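Side-chain contacts in zinc uptake regulation protein (Escherichia coli, PDB 4MTE), which represses zinc-uptake genes such as znuACB, using zinc as a cofactor to bind their operator DNA: residues K15-Q19 with R20-L24; E115-E118 with D119-T123; T123-K127 with M128-L132. All blocks are in the same frame, centred on the assembly; numbering follows the deposited sequence.

Contact 1 (15-19 with 20-24) closes the first helix of the winged-helix DNA-binding half, where R23 lies against the DNA backbone, and the side chain of R20 is about 11 Å from a zinc ion. Contacts 2 and 3 belong to the dimerisation half and follow one another along helix 115-127. They share T123, their centres are 10 Å apart, and L132 CD1 packs 3.8 Å from M121 O; both touch the second subunit. Contact 1 is separate, its centre 31 Å from that of contact 2 and 35 Å from that of contact 3. The nearest atoms of contacts 2 and 3 stay about 22 and 20 Å from the DNA.

Contact 1 of 3, residues K15-Q19 with R20-L24; sequences KICAQ and RNVRL. With nucleotides of chain E.
I16 and R20, one turn apart on helix 6-20, run side by side where the helix ends. The R20 side chain begins alongside the carbonyl that its own backbone N-H uses, R20 N bonding to I16 O at 3.0 Å: R20 CB lies 3.6 Å and CG 3.3 Å from I16 O, and CD packs against both that oxygen and I16 CG2. Beyond CG the chain is extended, with chi2 and chi3 at 171° and 175°, and this carries the guanidinium beside the CG2 branch of I16. There I16 CG2 sits over the centre of one face, 3.4 Å from R20 CZ, with NE, NH1 and NH2 spread around the methyl. NH1 is also engaged, in a hydrogen bond to Q73 OE1.

The helix finishes in a Schellman motif. N21 takes a positive phi (55°), so that V22 N turns back to C17 O at 3.1 Å in a nearly straight bond, while N21 N makes a weak one to A18 O. The turn also brings apolar groups together, with C17 CB 3.7 Å from V22 CG2 and C17 SG 4.0 Å from L24 CB. C17, V22 and L24 all pack on F69 of helix 60-72, probably the recognition helix of this winged-helix domain, and so join the end of helix 6-20 and the loop after it to that helix.

The R23 side chain leaves the turn and reaches nucleotides of chain E. One face of its guanidinium lies over DA4 O3' and DG5 C5' of that strand, and NH2 approaches DA4 O4' to 3.7 Å. These are long approaches, none of them a hydrogen bond; the positive charge would probably favour the nearby phosphate backbone. The Q73 bond and the I16 methyl would probably fix the R20 guanidinium's rotation, while R23 keeps its charge for the DNA.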
loop_
_atom_site.group_PDB
_atom_site.type_symbol
_atom_site.label_atom_id
_atom_site.label_comp_id
_atom_site.label_asym_id
_atom_site.label_seq_id
_atom_site.Cartn_x
_atom_site.Cartn_y
_atom_site.Cartn_z
ATOM N N LYS D 15 -32.459 25.717 9.533
ATOM C CA LYS D 15 -33.639 25.884 10.373
ATOM C C LYS D 15 -33.925 24.624 11.202
ATOM O O LYS D 15 -34.308 24.713 12.370
ATOM C CB LYS D 15 -34.841 26.301 9.520
ATOM C CG LYS D 15 -35.905 25.247 9.317
ATOM C CD LYS D 15 -36.936 25.757 8.329
ATOM C CE LYS D 15 -38.086 24.791 8.142
ATOM N NZ LYS D 15 -38.969 25.232 7.030
ATOM N N ILE D 16 -33.708 23.451 10.612
ATOM C CA ILE D 16 -33.898 22.195 11.339
ATOM C C ILE D 16 -32.913 22.092 12.501
ATOM O O ILE D 16 -33.282 21.676 13.595
ATOM C CB ILE D 16 -33.768 20.956 10.415
ATOM C CG1 ILE D 16 -35.031 20.808 9.564
ATOM C CG2 ILE D 16 -33.554 19.668 11.232
ATOM C CD1 ILE D 16 -34.958 19.712 8.512
ATOM N N CYS D 17 -31.661 22.466 12.266
ATOM C CA CYS D 17 -30.682 22.478 13.348
ATOM C C CYS D 17 -31.094 23.477 14.424
ATOM O O CYS D 17 -30.958 23.204 15.614
ATOM C CB CYS D 17 -29.289 22.807 12.817
ATOM S SG CYS D 17 -28.542 21.450 11.897
ATOM N N ALA D 18 -31.598 24.633 14.004
ATOM C CA ALA D 18 -32.119 25.610 14.955
ATOM C C ALA D 18 -33.249 25.009 15.794
ATOM O O ALA D 18 -33.309 25.216 17.005
ATOM C CB ALA D 18 -32.603 26.860 14.231
ATOM N N GLN D 19 -34.141 24.265 15.146
ATOM C CA GLN D 19 -35.252 23.621 15.847
ATOM C C GLN D 19 -34.797 22.566 16.859
ATOM O O GLN D 19 -35.446 22.363 17.884
ATOM C CB GLN D 19 -36.221 22.993 14.839
ATOM C CG GLN D 19 -37.049 24.016 14.068
ATOM C CD GLN D 19 -37.937 23.389 13.009
ATOM O OE1 GLN D 19 -37.560 22.410 12.369
ATOM N NE2 GLN D 19 -39.123 23.955 12.820
ATOM N N ARG D 20 -33.683 21.899 16.572
ATOM C CA ARG D 20 -33.197 20.814 17.421
ATOM C C ARG D 20 -32.210 21.298 18.477
ATOM O O ARG D 20 -31.736 20.507 19.292
ATOM C CB ARG D 20 -32.514 19.748 16.569
ATOM C CG ARG D 20 -33.427 19.024 15.606
ATOM C CD ARG D 20 -32.605 18.157 14.674
ATOM N NE ARG D 20 -33.429 17.338 13.793
ATOM C CZ ARG D 20 -32.972 16.707 12.717
ATOM N NH1 ARG D 20 -31.693 16.804 12.376
ATOM N NH2 ARG D 20 -33.797 15.985 11.975
ATOM N N ASN D 21 -31.907 22.593 18.461
ATOM C CA ASN D 21 -30.888 23.158 19.340
ATOM C C ASN D 21 -29.552 22.432 19.195
ATOM O O ASN D 21 -28.921 22.062 20.186
ATOM C CB ASN D 21 -31.353 23.137 20.800
ATOM C CG ASN D 21 -32.509 24.084 21.058
ATOM O OD1 ASN D 21 -32.542 25.198 20.534
ATOM N ND2 ASN D 21 -33.467 23.645 21.867
ATOM N N VAL D 22 -29.144 22.216 17.948
ATOM C CA VAL D 22 -27.798 21.750 17.639
ATOM C C VAL D 22 -27.125 22.817 16.789
ATOM O O VAL D 22 -27.798 23.578 16.094
ATOM C CB VAL D 22 -27.807 20.393 16.904
ATOM C CG1 VAL D 22 -28.431 19.318 17.793
ATOM C CG2 VAL D 22 -28.546 20.497 15.572
ATOM N N ARG D 23 -25.799 22.873 16.843
ATOM C CA ARG D 23 -25.066 23.973 16.233
ATOM C C ARG D 23 -24.600 23.634 14.827
ATOM O O ARG D 23 -23.736 22.779 14.639
ATOM C CB ARG D 23 -23.865 24.340 17.101
ATOM C CG ARG D 23 -24.187 24.437 18.576
ATOM C CD ARG D 23 -23.105 25.200 19.304
ATOM N NE ARG D 23 -22.944 24.756 20.685
ATOM C CZ ARG D 23 -21.898 25.056 21.446
ATOM N NH1 ARG D 23 -20.912 25.803 20.962
ATOM N NH2 ARG D 23 -21.833 24.608 22.690
ATOM N N LEU D 24 -25.180 24.311 13.842
ATOM C CA LEU D 24 -24.723 24.197 12.464
ATOM C C LEU D 24 -23.660 25.262 12.212
ATOM O O LEU D 24 -23.940 26.324 11.657
ATOM C CB LEU D 24 -25.888 24.362 11.489
ATOM C CG LEU D 24 -25.543 24.106 10.022
ATOM C CD1 LEU D 24 -25.170 22.642 9.793
ATOM C CD2 LEU D 24 -26.703 24.521 9.135
ATOM P P DA E 4 -22.432 17.794 25.436
ATOM O OP1 DA E 4 -23.763 17.383 24.936
ATOM O OP2 DA E 4 -21.423 16.765 25.777
ATOM O "O5'" DA E 4 -21.804 18.806 24.370
ATOM C "C5'" DA E 4 -22.503 20.009 24.063
ATOM C "C4'" DA E 4 -21.644 20.939 23.226
ATOM O "O4'" DA E 4 -20.526 21.411 24.022
ATOM C "C3'" DA E 4 -21.053 20.297 21.975
ATOM O "O3'" DA E 4 -21.292 21.137 20.850
ATOM C "C2'" DA E 4 -19.569 20.150 22.300
ATOM C "C1'" DA E 4 -19.327 21.285 23.286
ATOM N N9 DA E 4 -18.227 21.048 24.218
ATOM C C8 DA E 4 -18.088 20.010 25.095
ATOM N N7 DA E 4 -16.990 20.063 25.812
ATOM C C5 DA E 4 -16.367 21.219 25.375
ATOM C C6 DA E 4 -15.160 21.842 25.741
ATOM N N6 DA E 4 -14.335 21.356 26.674
ATOM N N1 DA E 4 -14.833 22.987 25.108
ATOM C C2 DA E 4 -15.663 23.467 24.175
ATOM N N3 DA E 4 -16.820 22.972 23.747
ATOM C C4 DA E 4 -17.117 21.837 24.394
ATOM P P DG E 5 -20.949 20.624 19.367
ATOM O OP1 DG E 5 -22.011 21.122 18.464
ATOM O OP2 DG E 5 -20.662 19.173 19.437
ATOM O "O5'" DG E 5 -19.590 21.384 19.011
ATOM C "C5'" DG E 5 -19.600 22.804 18.972
ATOM C "C4'" DG E 5 -18.211 23.363 18.726
ATOM O "O4'" DG E 5 -17.399 23.145 19.905
ATOM C "C3'" DG E 5 -17.463 22.746 17.548
ATOM O "O3'" DG E 5 -17.245 23.770 16.577
ATOM C "C2'" DG E 5 -16.177 22.168 18.151
ATOM C "C1'" DG E 5 -16.080 22.818 19.527
ATOM N N9 DG E 5 -15.525 21.983 20.590
ATOM C C8 DG E 5 -16.074 20.847 21.135
ATOM N N7 DG E 5 -15.348 20.324 22.085
ATOM C C5 DG E 5 -14.251 21.174 22.178
ATOM C C6 DG E 5 -13.124 21.124 23.030
ATOM O O6 DG E 5 -12.861 20.286 23.905
ATOM N N1 DG E 5 -12.247 22.182 22.795
ATOM C C2 DG E 5 -12.437 23.167 21.853
ATOM N N2 DG E 5 -11.490 24.114 21.759
ATOM N N3 DG E 5 -13.488 23.227 21.048
ATOM C C4 DG E 5 -14.348 22.203 21.267
#

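Contact 2 of 3, residues E115-E118 with D119-T123; sequences EGVE and DIMHT
V117 and M121 stand side by side on the face of alpha helix 115-127 turned to strand 131-140, in the Fur-family dimerisation domain, with V117 CG1 4.2 Å from M121 CG. This side is tightly packed: V117 and I120 also meet I120 of the second subunit, and M121 touches A99 there. I120 CG1 comes to 3.0 Å from G116 O. M121 N bonds to V117 O at 2.8 Å, almost in line with the carbonyl.

The other side is looser. E115 and D119 reach out to solvent with like-charged oxygens 5.1 Å apart (E115 OE1 to D119 OD1), likely a mildly unfavourable spacing. E118 runs beside H122. Its CG, anti to the backbone N (chi1 -173°), lies in the plane of the imidazole at the ring edge, 3.8 Å from H122 CD2; the chain then bends at chi2 (87°), and OE1 is hydrogen-bonded to T97 OG1. With E118 cut back to an alanine, T97 OG1 is likely to lose this partner and the H122 edge the methylene beside it.

On the exposed side D119 O takes two bonds, from T123 N and from T123 OG1, the hydroxyl approaching at 2.8 Å from 43° out of the carbonyl plane.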
loop_
_atom_site.group_PDB
_atom_site.type_symbol
_atom_site.label_atom_id
_atom_site.label_comp_id
_atom_site.label_asym_id
_atom_site.label_seq_id
_atom_site.Cartn_x
_atom_site.Cartn_y
_atom_site.Cartn_z
ATOM N N GLU D 115 -40.032 1.745 0.094
ATOM C CA GLU D 115 -40.684 1.109 1.232
ATOM C C GLU D 115 -40.813 -0.385 0.964
ATOM O O GLU D 115 -40.734 -1.210 1.882
ATOM C CB GLU D 115 -42.070 1.719 1.462
ATOM C CG GLU D 115 -42.074 3.237 1.572
ATOM C CD GLU D 115 -41.269 3.743 2.754
ATOM O OE1 GLU D 115 -41.267 3.071 3.807
ATOM O OE2 GLU D 115 -40.636 4.812 2.628
ATOM N N GLY D 116 -41.002 -0.721 -0.309
ATOM C CA GLY D 116 -41.156 -2.098 -0.733
ATOM C C GLY D 116 -39.949 -2.946 -0.385
ATOM O O GLY D 116 -40.050 -4.164 -0.280
ATOM N N VAL D 117 -38.803 -2.296 -0.203
ATOM C CA VAL D 117 -37.575 -2.984 0.178
ATOM C C VAL D 117 -37.541 -3.171 1.688
ATOM O O VAL D 117 -37.293 -4.271 2.182
ATOM C CB VAL D 117 -36.332 -2.186 -0.268
ATOM C CG1 VAL D 117 -35.044 -2.832 0.247
ATOM C CG2 VAL D 117 -36.303 -2.063 -1.783
ATOM N N GLU D 118 -37.778 -2.078 2.408
ATOM C CA GLU D 118 -37.838 -2.089 3.864
ATOM C C GLU D 118 -38.780 -3.188 4.349
ATOM O O GLU D 118 -38.449 -3.955 5.260
ATOM C CB GLU D 118 -38.332 -0.729 4.367
ATOM C CG GLU D 118 -38.281 -0.543 5.879
ATOM C CD GLU D 118 -36.938 -0.034 6.375
ATOM O OE1 GLU D 118 -35.969 -0.014 5.586
ATOM O OE2 GLU D 118 -36.855 0.350 7.561
ATOM N N ASP D 119 -39.952 -3.261 3.724
ATOM C CA ASP D 119 -40.956 -4.258 4.080
ATOM C C ASP D 119 -40.445 -5.684 3.883
ATOM O O ASP D 119 -40.565 -6.522 4.778
ATOM C CB ASP D 119 -42.229 -4.049 3.257
ATOM C CG ASP D 119 -42.993 -2.804 3.665
ATOM O OD1 ASP D 119 -42.388 -1.910 4.293
ATOM O OD2 ASP D 119 -44.199 -2.720 3.354
ATOM N N ILE D 120 -39.880 -5.957 2.709
ATOM C CA ILE D 120 -39.355 -7.285 2.401
ATOM C C ILE D 120 -38.228 -7.649 3.360
ATOM O O ILE D 120 -38.138 -8.783 3.822
ATOM C CB ILE D 120 -38.825 -7.363 0.953
ATOM C CG1 ILE D 120 -39.973 -7.198 -0.041
ATOM C CG2 ILE D 120 -38.123 -8.700 0.697
ATOM C CD1 ILE D 120 -39.516 -6.930 -1.464
ATOM N N MET D 121 -37.367 -6.678 3.645
ATOM C CA MET D 121 -36.249 -6.885 4.555
ATOM C C MET D 121 -36.759 -7.206 5.954
ATOM O O MET D 121 -36.249 -8.109 6.617
ATOM C CB MET D 121 -35.361 -5.643 4.587
ATOM C CG MET D 121 -34.455 -5.505 3.369
ATOM S SD MET D 121 -32.970 -6.524 3.474
ATOM C CE MET D 121 -33.381 -7.857 2.357
ATOM N N HIS D 122 -37.769 -6.468 6.399
ATOM C CA HIS D 122 -38.392 -6.742 7.687
ATOM C C HIS D 122 -39.042 -8.122 7.683
ATOM O O HIS D 122 -38.957 -8.862 8.663
ATOM C CB HIS D 122 -39.425 -5.669 8.025
ATOM C CG HIS D 122 -38.884 -4.561 8.870
ATOM N ND1 HIS D 122 -38.632 -4.708 10.217
ATOM C CD2 HIS D 122 -38.540 -3.287 8.561
ATOM C CE1 HIS D 122 -38.158 -3.574 10.702
ATOM N NE2 HIS D 122 -38.092 -2.696 9.717
ATOM N N THR D 123 -39.682 -8.465 6.570
ATOM C CA THR D 123 -40.334 -9.762 6.426
ATOM C C THR D 123 -39.308 -10.889 6.509
ATOM O O THR D 123 -39.531 -11.894 7.183
ATOM C CB THR D 123 -41.099 -9.861 5.089
ATOM O OG1 THR D 123 -42.116 -8.853 5.043
ATOM C CG2 THR D 123 -41.743 -11.237 4.920
#

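Contact 3 of 3, residues T123-K127 with M128-L132; sequences TLAAK and MGFAL
A125 O, in the last turn of helix 115-127, accepts its bond from F130 N, five residues on, and this is the one hydrogen bond that spans the turn. The bond is 3.2 Å long and bent to 144° at the hydrogen, although the donor lies in the carbonyl plane. From M128 the chain departs from helical geometry, and F130 then leads into strand 131-140.

M128 folds back over the helix end. Its CG lies between the backbone N and the carbonyl carbon (chi1 62°), the crowded position, which brings it to 3.1 Å from A125 O. The chain then bends at chi3, and CE reaches 3.5 Å from L124 O. The side chain therefore runs past the carbonyl oxygens of A125 and L124. L124 and M128 both pack on E112 of the second subunit.

On the other flank, A125 CB meets L132 CD1 at 4.0 Å and F130 CD2 at 4.2 Å, and lies 3.5 Å from F130 O. The F130 ring, its CG anti to the backbone N (chi1 -167°), leads away from the helix to an edge-to-face stack with F101 of the second subunit, and A131 extends the sheet into that chain as an antiparallel ladder.

Thus a single backbone bond ties the turn, while apolar groups line both flanks: methionine beside the A125 and L124 carbonyls, and alanine, phenylalanine and leucine joining the helix to the strand at the dimer interface.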
loop_
_atom_site.group_PDB
_atom_site.type_symbol
_atom_site.label_atom_id
_atom_site.label_comp_id
_atom_site.label_asym_id
_atom_site.label_seq_id
_atom_site.Cartn_x
_atom_site.Cartn_y
_atom_site.Cartn_z
ATOM N N THR D 123 -39.682 -8.465 6.570
ATOM C CA THR D 123 -40.334 -9.762 6.426
ATOM C C THR D 123 -39.308 -10.889 6.509
ATOM O O THR D 123 -39.531 -11.894 7.183
ATOM C CB THR D 123 -41.099 -9.861 5.089
ATOM O OG1 THR D 123 -42.116 -8.853 5.043
ATOM C CG2 THR D 123 -41.743 -11.237 4.920
ATOM N N LEU D 124 -38.185 -10.714 5.822
ATOM C CA LEU D 124 -37.114 -11.703 5.839
ATOM C C LEU D 124 -36.477 -11.758 7.219
ATOM O O LEU D 124 -36.118 -12.828 7.709
ATOM C CB LEU D 124 -36.053 -11.363 4.790
ATOM C CG LEU D 124 -36.301 -11.888 3.375
ATOM C CD1 LEU D 124 -35.301 -11.282 2.400
ATOM C CD2 LEU D 124 -36.224 -13.411 3.340
ATOM N N ALA D 125 -36.349 -10.593 7.844
ATOM C CA ALA D 125 -35.770 -10.495 9.177
ATOM C C ALA D 125 -36.718 -11.076 10.219
ATOM O O ALA D 125 -36.280 -11.585 11.246
ATOM C CB ALA D 125 -35.453 -9.041 9.509
ATOM N N ALA D 126 -38.018 -10.997 9.944
ATOM C CA ALA D 126 -39.042 -11.450 10.885
ATOM C C ALA D 126 -39.121 -12.972 11.000
ATOM O O ALA D 126 -39.391 -13.499 12.081
ATOM C CB ALA D 126 -40.406 -10.879 10.497
ATOM N N LYS D 127 -38.901 -13.678 9.893
ATOM C CA LYS D 127 -38.971 -15.138 9.897
ATOM C C LYS D 127 -37.862 -15.716 10.770
ATOM O O LYS D 127 -38.097 -16.621 11.573
ATOM C CB LYS D 127 -38.892 -15.692 8.473
ATOM C CG LYS D 127 -40.127 -15.394 7.639
ATOM C CD LYS D 127 -40.057 -16.060 6.277
ATOM C CE LYS D 127 -41.236 -15.661 5.403
ATOM N NZ LYS D 127 -42.539 -16.130 5.955
ATOM N N MET D 128 -36.653 -15.191 10.605
ATOM C CA MET D 128 -35.578 -15.427 11.559
ATOM C C MET D 128 -35.865 -14.544 12.772
ATOM O O MET D 128 -36.818 -13.773 12.760
ATOM C CB MET D 128 -34.226 -15.076 10.934
ATOM C CG MET D 128 -34.086 -13.617 10.532
ATOM S SD MET D 128 -32.535 -13.248 9.685
ATOM C CE MET D 128 -32.833 -13.992 8.086
ATOM N N GLY D 129 -35.055 -14.644 13.818
ATOM C CA GLY D 129 -35.286 -13.850 15.014
ATOM C C GLY D 129 -34.504 -12.551 14.984
ATOM O O GLY D 129 -34.033 -12.081 16.020
ATOM N N PHE D 130 -34.381 -11.959 13.799
ATOM C CA PHE D 130 -33.447 -10.853 13.587
ATOM C C PHE D 130 -34.092 -9.478 13.752
ATOM O O PHE D 130 -34.931 -9.069 12.950
ATOM C CB PHE D 130 -32.794 -10.963 12.203
ATOM C CG PHE D 130 -31.601 -10.066 12.019
ATOM C CD1 PHE D 130 -30.328 -10.521 12.320
ATOM C CD2 PHE D 130 -31.748 -8.772 11.547
ATOM C CE1 PHE D 130 -29.225 -9.704 12.153
ATOM C CE2 PHE D 130 -30.644 -7.950 11.380
ATOM C CZ PHE D 130 -29.383 -8.419 11.683
ATOM N N ALA D 131 -33.670 -8.766 14.794
ATOM C CA ALA D 131 -34.155 -7.419 15.064
ATOM C C ALA D 131 -33.476 -6.412 14.139
ATOM O O ALA D 131 -32.460 -5.816 14.495
ATOM C CB ALA D 131 -33.895 -7.051 16.523
ATOM N N LEU D 132 -34.043 -6.225 12.950
ATOM C CA LEU D 132 -33.488 -5.292 11.976
ATOM C C LEU D 132 -33.550 -3.870 12.521
ATOM O O LEU D 132 -34.508 -3.502 13.199
ATOM C CB LEU D 132 -34.251 -5.387 10.656
ATOM C CG LEU D 132 -33.568 -4.768 9.436
ATOM C CD1 LEU D 132 -33.802 -5.647 8.217
ATOM C CD2 LEU D 132 -34.068 -3.348 9.191
#